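Local coordinates for protein neutral ceramidase (Pseudomonas aeruginosa, PDB 2ZWS) that hydrolyses the N-acyl bond of ceramides to give sphingosine and a free fatty acid, and also runs the reverse synthesis, with a zinc ion bound in each subunit, at residues W200-M208 with I215-A223; L3-A12 with R136-L146. All coordinates share one frame; numbering follows the deposited sequence.

Interaction 1 (W200-M208 with I215-A223). With ZN (zinc ion), chain B.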
loop_
_atom_site.group_PDB
_atom_site.type_symbol
_atom_site.label_atom_id
_atom_site.label_comp_id
_atom_site.label_asym_id
_atom_site.label_seq_id
_atom_site.Cartn_x
_atom_site.Cartn_y
_atom_site.Cartn_z
ATOM N N TRP A 200 12.725 -0.377 4.157
ATOM C CA TRP A 200 11.708 -0.312 5.223
ATOM C C TRP A 200 11.958 0.938 6.041
ATOM O O TRP A 200 13.059 1.140 6.579
ATOM C CB TRP A 200 11.799 -1.503 6.182
ATOM C CG TRP A 200 11.329 -2.806 5.617
ATOM C CD1 TRP A 200 10.060 -3.300 5.660
ATOM C CD2 TRP A 200 12.134 -3.814 4.974
ATOM N NE1 TRP A 200 10.007 -4.543 5.067
ATOM C CE2 TRP A 200 11.264 -4.892 4.643
ATOM C CE3 TRP A 200 13.508 -3.923 4.655
ATOM C CZ2 TRP A 200 11.707 -6.058 4.009
ATOM C CZ3 TRP A 200 13.953 -5.100 4.000
ATOM C CH2 TRP A 200 13.042 -6.152 3.685
ATOM N N PHE A 201 10.945 1.781 6.132
ATOM C CA PHE A 201 11.052 3.033 6.890
ATOM C C PHE A 201 9.631 3.499 7.231
ATOM O O PHE A 201 8.776 3.498 6.346
ATOM C CB PHE A 201 11.777 4.119 6.082
ATOM C CG PHE A 201 11.771 5.458 6.750
ATOM C CD1 PHE A 201 10.932 6.464 6.288
ATOM C CD2 PHE A 201 12.632 5.734 7.824
ATOM C CE1 PHE A 201 10.892 7.714 6.911
ATOM C CE2 PHE A 201 12.595 6.995 8.475
ATOM C CZ PHE A 201 11.737 7.990 8.006
ATOM N N PRO A 202 9.362 3.871 8.498
ATOM C CA PRO A 202 7.967 4.221 8.827
ATOM C C PRO A 202 7.626 5.686 8.619
ATOM O O PRO A 202 8.248 6.569 9.222
ATOM C CB PRO A 202 7.857 3.863 10.320
ATOM C CG PRO A 202 9.294 4.123 10.854
ATOM C CD PRO A 202 10.258 3.919 9.678
ATOM N N VAL A 203 6.611 5.937 7.797
ATOM C CA VAL A 203 6.039 7.276 7.638
ATOM C C VAL A 203 4.714 7.121 6.900
ATOM O O VAL A 203 4.685 6.445 5.873
ATOM C CB VAL A 203 7.007 8.265 6.893
ATOM C CG1 VAL A 203 7.364 7.784 5.442
ATOM C CG2 VAL A 203 6.433 9.698 6.913
ATOM N N HIS A 204 3.639 7.701 7.435
ATOM C CA HIS A 204 2.359 7.659 6.714
ATOM C C HIS A 204 2.501 8.167 5.280
ATOM O O HIS A 204 3.121 9.200 5.029
ATOM C CB HIS A 204 1.249 8.437 7.431
ATOM C CG HIS A 204 0.414 7.590 8.331
ATOM N ND1 HIS A 204 0.883 7.093 9.534
ATOM C CD2 HIS A 204 -0.862 7.147 8.204
ATOM C CE1 HIS A 204 -0.071 6.357 10.090
ATOM N NE2 HIS A 204 -1.131 6.368 9.296
ATOM N N SER A 205 1.883 7.432 4.362
ATOM C CA SER A 205 1.871 7.810 2.965
ATOM C C SER A 205 0.630 8.663 2.673
ATOM O O SER A 205 -0.300 8.260 1.936
ATOM C CB SER A 205 1.937 6.552 2.082
ATOM O OG SER A 205 3.233 5.974 2.214
ATOM N N THR A 206 0.659 9.868 3.233
ATOM C CA THR A 206 -0.511 10.753 3.272
ATOM C C THR A 206 -0.134 12.133 2.748
ATOM O O THR A 206 -0.770 13.128 3.079
ATOM C CB THR A 206 -1.018 10.922 4.722
ATOM O OG1 THR A 206 0.092 11.270 5.569
ATOM C CG2 THR A 206 -1.655 9.646 5.252
ATOM N N SER A 207 0.933 12.214 1.952
ATOM C CA SER A 207 1.289 13.506 1.361
ATOM C C SER A 207 0.189 14.054 0.450
ATOM O O SER A 207 0.007 15.263 0.367
ATOM C CB SER A 207 2.608 13.399 0.595
ATOM O OG SER A 207 3.664 13.083 1.491
ATOM N N MET A 208 -0.502 13.164 -0.283
ATOM C CA MET A 208 -1.686 13.556 -1.050
ATOM C C MET A 208 -2.852 13.515 -0.068
ATOM O O MET A 208 -3.115 12.478 0.571
ATOM C CB MET A 208 -1.940 12.579 -2.192
ATOM C CG MET A 208 -0.831 12.496 -3.259
ATOM S SD MET A 208 -0.432 14.066 -4.060
ATOM C CE MET A 208 -2.017 14.502 -4.808
ATOM N N ILE A 215 -5.804 8.969 -8.348
ATOM C CA ILE A 215 -5.115 7.793 -7.821
ATOM C C ILE A 215 -3.637 8.062 -7.760
ATOM O O ILE A 215 -3.035 8.577 -8.707
ATOM C CB ILE A 215 -5.415 6.542 -8.671
ATOM C CG1 ILE A 215 -6.867 6.138 -8.441
ATOM C CG2 ILE A 215 -4.449 5.409 -8.323
ATOM C CD1 ILE A 215 -7.337 4.909 -9.240
ATOM N N SER A 216 -3.042 7.718 -6.617
ATOM C CA SER A 216 -1.610 7.926 -6.461
ATOM C C SER A 216 -1.056 6.964 -5.412
ATOM O O SER A 216 -1.717 6.680 -4.415
ATOM C CB SER A 216 -1.331 9.361 -5.994
ATOM O OG SER A 216 0.033 9.524 -5.627
ATOM N N PRO A 217 0.162 6.470 -5.641
ATOM C CA PRO A 217 0.860 5.664 -4.647
ATOM C C PRO A 217 1.629 6.525 -3.625
ATOM O O PRO A 217 2.362 5.969 -2.788
ATOM C CB PRO A 217 1.823 4.850 -5.508
ATOM C CG PRO A 217 2.227 5.828 -6.611
ATOM C CD PRO A 217 0.944 6.596 -6.887
ATOM N N ASP A 218 1.447 7.849 -3.696
ATOM C CA ASP A 218 1.890 8.772 -2.634
ATOM C C ASP A 218 3.394 8.766 -2.450
ATOM O O ASP A 218 4.114 8.448 -3.391
ATOM C CB ASP A 218 1.118 8.486 -1.339
ATOM C CG ASP A 218 1.003 9.706 -0.427
ATOM O OD1 ASP A 218 1.959 9.994 0.342
ATOM O OD2 ASP A 218 -0.057 10.375 -0.467
ATOM N N ASN A 219 3.898 9.144 -1.269
ATOM C CA ASN A 219 5.321 9.410 -1.196
ATOM C C ASN A 219 6.191 8.158 -1.379
ATOM O O ASN A 219 7.247 8.209 -2.028
ATOM C CB ASN A 219 5.697 10.241 0.043
ATOM C CG ASN A 219 5.315 9.593 1.365
ATOM O OD1 ASN A 219 5.715 8.463 1.650
ATOM N ND2 ASN A 219 4.609 10.351 2.228
ATOM N N LYS A 220 5.764 7.020 -0.828
ATOM C CA LYS A 220 6.538 5.781 -1.033
ATOM C C LYS A 220 6.490 5.331 -2.470
ATOM O O LYS A 220 7.482 4.868 -3.022
ATOM C CB LYS A 220 6.051 4.683 -0.079
ATOM C CG LYS A 220 6.495 4.991 1.405
ATOM C CD LYS A 220 6.240 3.791 2.298
ATOM C CE LYS A 220 6.827 4.031 3.719
ATOM N NZ LYS A 220 8.325 4.101 3.680
ATOM N N GLY A 221 5.351 5.552 -3.111
ATOM C CA GLY A 221 5.225 5.241 -4.530
ATOM C C GLY A 221 6.122 6.125 -5.382
ATOM O O GLY A 221 6.649 5.650 -6.416
ATOM N N TYR A 222 6.277 7.399 -5.011
ATOM C CA TYR A 222 7.197 8.265 -5.749
ATOM C C TYR A 222 8.644 7.788 -5.563
ATOM O O TYR A 222 9.423 7.744 -6.511
ATOM C CB TYR A 222 7.109 9.744 -5.333
ATOM C CG TYR A 222 8.066 10.519 -6.213
ATOM C CD1 TYR A 222 9.331 10.879 -5.745
ATOM C CD2 TYR A 222 7.745 10.804 -7.548
ATOM C CE1 TYR A 222 10.241 11.533 -6.559
ATOM C CE2 TYR A 222 8.647 11.464 -8.388
ATOM C CZ TYR A 222 9.898 11.817 -7.881
ATOM O OH TYR A 222 10.805 12.463 -8.672
ATOM N N ALA A 223 8.999 7.399 -4.342
ATOM C CA ALA A 223 10.350 6.851 -4.127
ATOM C C ALA A 223 10.640 5.654 -5.042
ATOM O O ALA A 223 11.723 5.583 -5.644
ATOM C CB ALA A 223 10.510 6.475 -2.665
HETATM ZN ZN ZN B . -2.734 4.993 9.261
HETATM O O HOH W 1 -2.544 9.730 0.137
HETATM O O HOH W 2 -4.310 6.019 8.294
#
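OD1 of Asp-218 is gripped by two backbone amides: Ser-207 N reaches its syn lone pair at 2.9 Å, and Asn-219 N meets the anti side at 2.7 Å, well out of the carboxylate plane. OD2 takes Met-208 N at 2.8 Å, so the carboxylate straddles two successive loop amides and its rotation is fixed. Water 1 lies within hydrogen-bonding reach of both Asp-218 OD2 and Met-208 O. Next in the chain, the Asn-219 amide sends a nearly straight bond (178°) from ND2 to Ser-207 OG, 3.0 Å away in the amide plane, and a weak one to His-204 O. Lys-220 runs extended past Ser-205 OG, which is hydrogen-bonded to Thr-96 O, and bends only at chi4 (-67°), delivering NZ to Phe-201 O at 2.8 Å; Gln-276 also bonds NZ through OE1 and Asn-219 OD1 through NE2. The helix start thus holds the backbone on both sides of His-204, whose NE2 binds zinc at 2.1 Å with His-97, Glu-411, Tyr-448 and water 2, while ND1 is hydrogen-bonded to Leu-249 O. This buried contact joins the loop after strand 194-200 to helix 218-231, among helix 265-286 and strands 238-242 and 249-251.

Interaction 2 (L3-A12 with R136-L146)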
loop_
_atom_site.group_PDB
_atom_site.type_symbol
_atom_site.label_atom_id
_atom_site.label_comp_id
_atom_site.label_asym_id
_atom_site.label_seq_id
_atom_site.Cartn_x
_atom_site.Cartn_y
_atom_site.Cartn_z
ATOM N N LEU A 3 26.717 -19.063 -6.243
ATOM C CA LEU A 3 25.933 -18.039 -5.529
ATOM C C LEU A 3 24.930 -18.608 -4.525
ATOM O O LEU A 3 24.314 -19.645 -4.777
ATOM C CB LEU A 3 25.268 -17.098 -6.532
ATOM C CG LEU A 3 26.273 -16.224 -7.292
ATOM C CD1 LEU A 3 25.683 -15.699 -8.587
ATOM C CD2 LEU A 3 26.782 -15.079 -6.437
ATOM N N PRO A 4 24.791 -17.932 -3.363
ATOM C CA PRO A 4 24.016 -18.491 -2.244
ATOM C C PRO A 4 22.490 -18.520 -2.443
ATOM O O PRO A 4 21.806 -19.368 -1.855
ATOM C CB PRO A 4 24.379 -17.580 -1.066
ATOM C CG PRO A 4 24.842 -16.301 -1.677
ATOM C CD PRO A 4 25.426 -16.645 -3.023
ATOM N N TYR A 5 21.975 -17.605 -3.259
ATOM C CA TYR A 5 20.528 -17.464 -3.433
ATOM C C TYR A 5 20.181 -17.369 -4.898
ATOM O O TYR A 5 21.055 -17.122 -5.741
ATOM C CB TYR A 5 20.012 -16.204 -2.708
ATOM C CG TYR A 5 20.256 -16.217 -1.224
ATOM C CD1 TYR A 5 21.223 -15.403 -0.655
ATOM C CD2 TYR A 5 19.524 -17.059 -0.378
ATOM C CE1 TYR A 5 21.467 -15.409 0.720
ATOM C CE2 TYR A 5 19.772 -17.089 0.988
ATOM C CZ TYR A 5 20.738 -16.257 1.531
ATOM O OH TYR A 5 20.968 -16.268 2.887
ATOM N N ARG A 6 18.906 -17.577 -5.196
ATOM C CA ARG A 6 18.344 -17.090 -6.442
ATOM C C ARG A 6 17.282 -16.089 -6.043
ATOM O O ARG A 6 16.643 -16.239 -4.990
ATOM C CB ARG A 6 17.728 -18.224 -7.243
ATOM C CG ARG A 6 18.758 -19.209 -7.775
ATOM C CD ARG A 6 18.052 -20.378 -8.453
ATOM N NE ARG A 6 17.342 -21.244 -7.502
ATOM C CZ ARG A 6 17.877 -22.308 -6.909
ATOM N NH1 ARG A 6 19.141 -22.656 -7.151
ATOM N NH2 ARG A 6 17.147 -23.023 -6.060
ATOM N N PHE A 7 17.078 -15.063 -6.852
ATOM C CA PHE A 7 15.917 -14.173 -6.585
ATOM C C PHE A 7 15.195 -13.851 -7.879
ATOM O O PHE A 7 15.789 -13.976 -8.966
ATOM C CB PHE A 7 16.313 -12.881 -5.853
ATOM C CG PHE A 7 17.336 -12.057 -6.561
ATOM C CD1 PHE A 7 16.979 -11.237 -7.639
ATOM C CD2 PHE A 7 18.676 -12.095 -6.150
ATOM C CE1 PHE A 7 17.953 -10.475 -8.297
ATOM C CE2 PHE A 7 19.641 -11.339 -6.814
ATOM C CZ PHE A 7 19.278 -10.553 -7.892
ATOM N N GLY A 8 13.925 -13.463 -7.765
ATOM C CA GLY A 8 13.163 -13.049 -8.926
ATOM C C GLY A 8 12.385 -11.820 -8.560
ATOM O O GLY A 8 11.826 -11.755 -7.452
ATOM N N LEU A 9 12.406 -10.826 -9.451
ATOM C CA LEU A 9 11.735 -9.541 -9.186
ATOM C C LEU A 9 10.662 -9.332 -10.204
ATOM O O LEU A 9 10.900 -9.458 -11.397
ATOM C CB LEU A 9 12.716 -8.394 -9.327
ATOM C CG LEU A 9 14.070 -8.616 -8.644
ATOM C CD1 LEU A 9 14.988 -7.477 -8.992
ATOM C CD2 LEU A 9 13.832 -8.689 -7.146
ATOM N N GLY A 10 9.463 -9.007 -9.752
ATOM C CA GLY A 10 8.318 -8.832 -10.654
ATOM C C GLY A 10 7.449 -7.661 -10.220
ATOM O O GLY A 10 7.426 -7.293 -9.040
ATOM N N LYS A 11 6.758 -7.032 -11.163
ATOM C CA LYS A 11 5.890 -5.916 -10.821
ATOM C C LYS A 11 4.641 -6.021 -11.685
ATOM O O LYS A 11 4.719 -6.360 -12.877
ATOM C CB LYS A 11 6.628 -4.587 -11.052
ATOM C CG LYS A 11 5.879 -3.338 -10.762
ATOM C CD LYS A 11 6.810 -2.152 -10.942
ATOM C CE LYS A 11 6.083 -1.012 -11.560
ATOM N NZ LYS A 11 6.960 0.110 -11.903
ATOM N N ALA A 12 3.479 -5.764 -11.090
ATOM C CA ALA A 12 2.226 -5.809 -11.861
ATOM C C ALA A 12 1.209 -4.811 -11.350
ATOM O O ALA A 12 1.211 -4.442 -10.200
ATOM C CB ALA A 12 1.622 -7.195 -11.854
ATOM N N ARG A 136 5.308 -13.083 -12.516
ATOM C CA ARG A 136 6.388 -12.409 -13.213
ATOM C C ARG A 136 7.711 -12.594 -12.492
ATOM O O ARG A 136 8.726 -12.860 -13.126
ATOM C CB ARG A 136 6.094 -10.929 -13.435
ATOM C CG ARG A 136 4.935 -10.745 -14.376
ATOM C CD ARG A 136 4.483 -9.301 -14.475
ATOM N NE ARG A 136 3.620 -9.125 -15.650
ATOM C CZ ARG A 136 3.061 -7.967 -16.002
ATOM N NH1 ARG A 136 3.240 -6.879 -15.260
ATOM N NH2 ARG A 136 2.303 -7.900 -17.098
ATOM N N ALA A 137 7.698 -12.457 -11.171
ATOM C CA ALA A 137 8.896 -12.642 -10.381
ATOM C C ALA A 137 9.467 -14.046 -10.506
ATOM O O ALA A 137 10.663 -14.202 -10.720
ATOM C CB ALA A 137 8.656 -12.273 -8.919
ATOM N N GLN A 138 8.623 -15.064 -10.370
ATOM C CA GLN A 138 9.124 -16.426 -10.428
ATOM C C GLN A 138 9.623 -16.820 -11.818
ATOM O O GLN A 138 10.451 -17.727 -11.917
ATOM C CB GLN A 138 8.083 -17.404 -9.925
ATOM C CG GLN A 138 6.920 -17.581 -10.879
ATOM C CD GLN A 138 5.816 -18.446 -10.319
ATOM O OE1 GLN A 138 4.899 -18.842 -11.046
ATOM N NE2 GLN A 138 5.893 -18.748 -9.029
ATOM N N ALA A 139 9.166 -16.134 -12.866
ATOM C CA ALA A 139 9.644 -16.409 -14.244
ATOM C C ALA A 139 10.984 -15.716 -14.523
ATOM O O ALA A 139 11.594 -15.918 -15.596
ATOM C CB ALA A 139 8.597 -15.952 -15.255
ATOM N N ARG A 140 11.459 -14.914 -13.569
ATOM C CA ARG A 140 12.697 -14.151 -13.722
ATOM C C ARG A 140 13.750 -14.529 -12.671
ATOM O O ARG A 140 14.665 -13.757 -12.386
ATOM C CB ARG A 140 12.401 -12.643 -13.692
ATOM C CG ARG A 140 11.551 -12.178 -14.881
ATOM C CD ARG A 140 10.983 -10.796 -14.666
ATOM N NE ARG A 140 10.303 -10.295 -15.868
ATOM C CZ ARG A 140 9.144 -10.759 -16.350
ATOM N NH1 ARG A 140 8.510 -11.781 -15.777
ATOM N NH2 ARG A 140 8.632 -10.223 -17.457
ATOM N N LEU A 141 13.650 -15.738 -12.129
ATOM C CA LEU A 141 14.620 -16.169 -11.130
ATOM C C LEU A 141 16.040 -16.140 -11.693
ATOM O O LEU A 141 16.266 -16.534 -12.846
ATOM C CB LEU A 141 14.274 -17.539 -10.541
ATOM C CG LEU A 141 13.150 -17.539 -9.484
ATOM C CD1 LEU A 141 12.547 -18.931 -9.322
ATOM C CD2 LEU A 141 13.675 -17.036 -8.158
ATOM N N GLN A 142 16.979 -15.661 -10.888
ATOM C CA GLN A 142 18.395 -15.554 -11.291
ATOM C C GLN A 142 19.289 -15.714 -10.060
ATOM O O GLN A 142 18.907 -15.347 -8.964
ATOM C CB GLN A 142 18.657 -14.177 -11.933
ATOM C CG GLN A 142 18.292 -12.997 -11.021
ATOM C CD GLN A 142 18.460 -11.654 -11.694
ATOM O OE1 GLN A 142 17.525 -10.856 -11.772
ATOM N NE2 GLN A 142 19.650 -11.399 -12.187
ATOM N N PRO A 143 20.505 -16.248 -10.234
ATOM C CA PRO A 143 21.425 -16.341 -9.105
ATOM C C PRO A 143 21.910 -14.980 -8.628
ATOM O O PRO A 143 22.117 -14.076 -9.427
ATOM C CB PRO A 143 22.614 -17.127 -9.674
ATOM C CG PRO A 143 22.494 -17.025 -11.118
ATOM C CD PRO A 143 21.073 -16.791 -11.478
ATOM N N GLY A 144 22.128 -14.842 -7.328
ATOM C CA GLY A 144 22.588 -13.574 -6.812
ATOM C C GLY A 144 22.938 -13.613 -5.349
ATOM O O GLY A 144 22.948 -14.687 -4.692
ATOM N N ARG A 145 23.276 -12.427 -4.875
ATOM C CA ARG A 145 23.652 -12.185 -3.493
ATOM C C ARG A 145 22.674 -11.185 -2.895
ATOM O O ARG A 145 22.078 -10.348 -3.605
ATOM C CB ARG A 145 25.044 -11.579 -3.441
ATOM C CG ARG A 145 26.084 -12.521 -4.051
ATOM C CD ARG A 145 27.448 -11.880 -4.197
ATOM N NE ARG A 145 28.173 -11.742 -2.937
ATOM C CZ ARG A 145 29.444 -11.326 -2.852
ATOM N NH1 ARG A 145 30.049 -11.255 -1.675
ATOM N NH2 ARG A 145 30.114 -10.979 -3.958
ATOM N N LEU A 146 22.520 -11.289 -1.592
ATOM C CA LEU A 146 21.665 -10.387 -0.815
ATOM C C LEU A 146 22.519 -9.606 0.172
ATOM O O LEU A 146 23.366 -10.176 0.877
ATOM C CB LEU A 146 20.594 -11.185 -0.067
ATOM C CG LEU A 146 19.239 -11.492 -0.754
ATOM C CD1 LEU A 146 19.319 -11.838 -2.207
ATOM C CD2 LEU A 146 18.479 -12.588 -0.014
HETATM O O HOH W 3 14.622 -11.212 -11.461
#
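Phe-7 and Gln-142 both carry CG between the backbone N and the carbonyl carbon (chi1 58° and 57°), which swings the Phe-7 ring and the Gln-142 chain together on one side of the paired strands. CG of Gln-142 lies over the ring face in a CH-pi contact, 4.2 Å from the centroid, and the amide continues past the rim. Leu-146 serves both aromatic residues: CD1 touches Phe-7 CD2, while CD2 sits over the Tyr-5 ring, offset toward its rim. Beneath them Phe-7 and Gln-142 form a hydrogen-bonded antiparallel pair, with N to O distances of 2.8 Å in both directions. Gly-144 N donates to Tyr-5 O (3.0 Å), and the return bond, Tyr-5 N to Gly-144 O, is weak. Leu-3 closes this end, CD1 against Pro-143 CB and CD2 against Arg-145 CG, the Leu-3 and Arg-145 side chains crossing at about a right angle. Toward Ala-12 the strands part, the axes of 5-12 and 142-146 lying 107° apart. Water 3 spans the gap, accepting from Leu-9 N and donating to Arg-140 O and Gln-142 OE1. The last part of helix 120-138 packs on Gly-8 and Gly-10, whose lack of a side chain lets the backbone at Ala-137 come near: Ala-137 O receives a CA-H contact from Gly-8. An extended Arg-136 places NH1 on a lone pair of Lys-11 O, 2.9 Å away and within the guanidinium plane; the same nitrogen forms a salt bridge with Glu-556. This is antiparallel pairing within a large mixed sheet: strand 5-13 lies between strands 41-49 and 142-152, while helix 120-138 runs through a short turn into its partner strand in the N-terminal ceramidase region.

From the N terminus, strand 5-13 comes first and is paired only 123 residues on: interaction 2 closes that loop when the chain returns through helix 120-138 into strand 142-152. Interaction 1 opens at the end of strand 194-200 and closes a short loop of six residues. The two are therefore in series, neither nested nor crossed. Their centres lie about 25 Å apart and their nearest atoms about 8 Å, without touching, yet one mixed sheet joins them, since strands 142-152, 181-189 and 194-200 are successive neighbours in it. Interaction 2 ties the N-terminal strand into that sheet; interaction 1 ties the loop leaving it, with a zinc ligand, to helix 218-231.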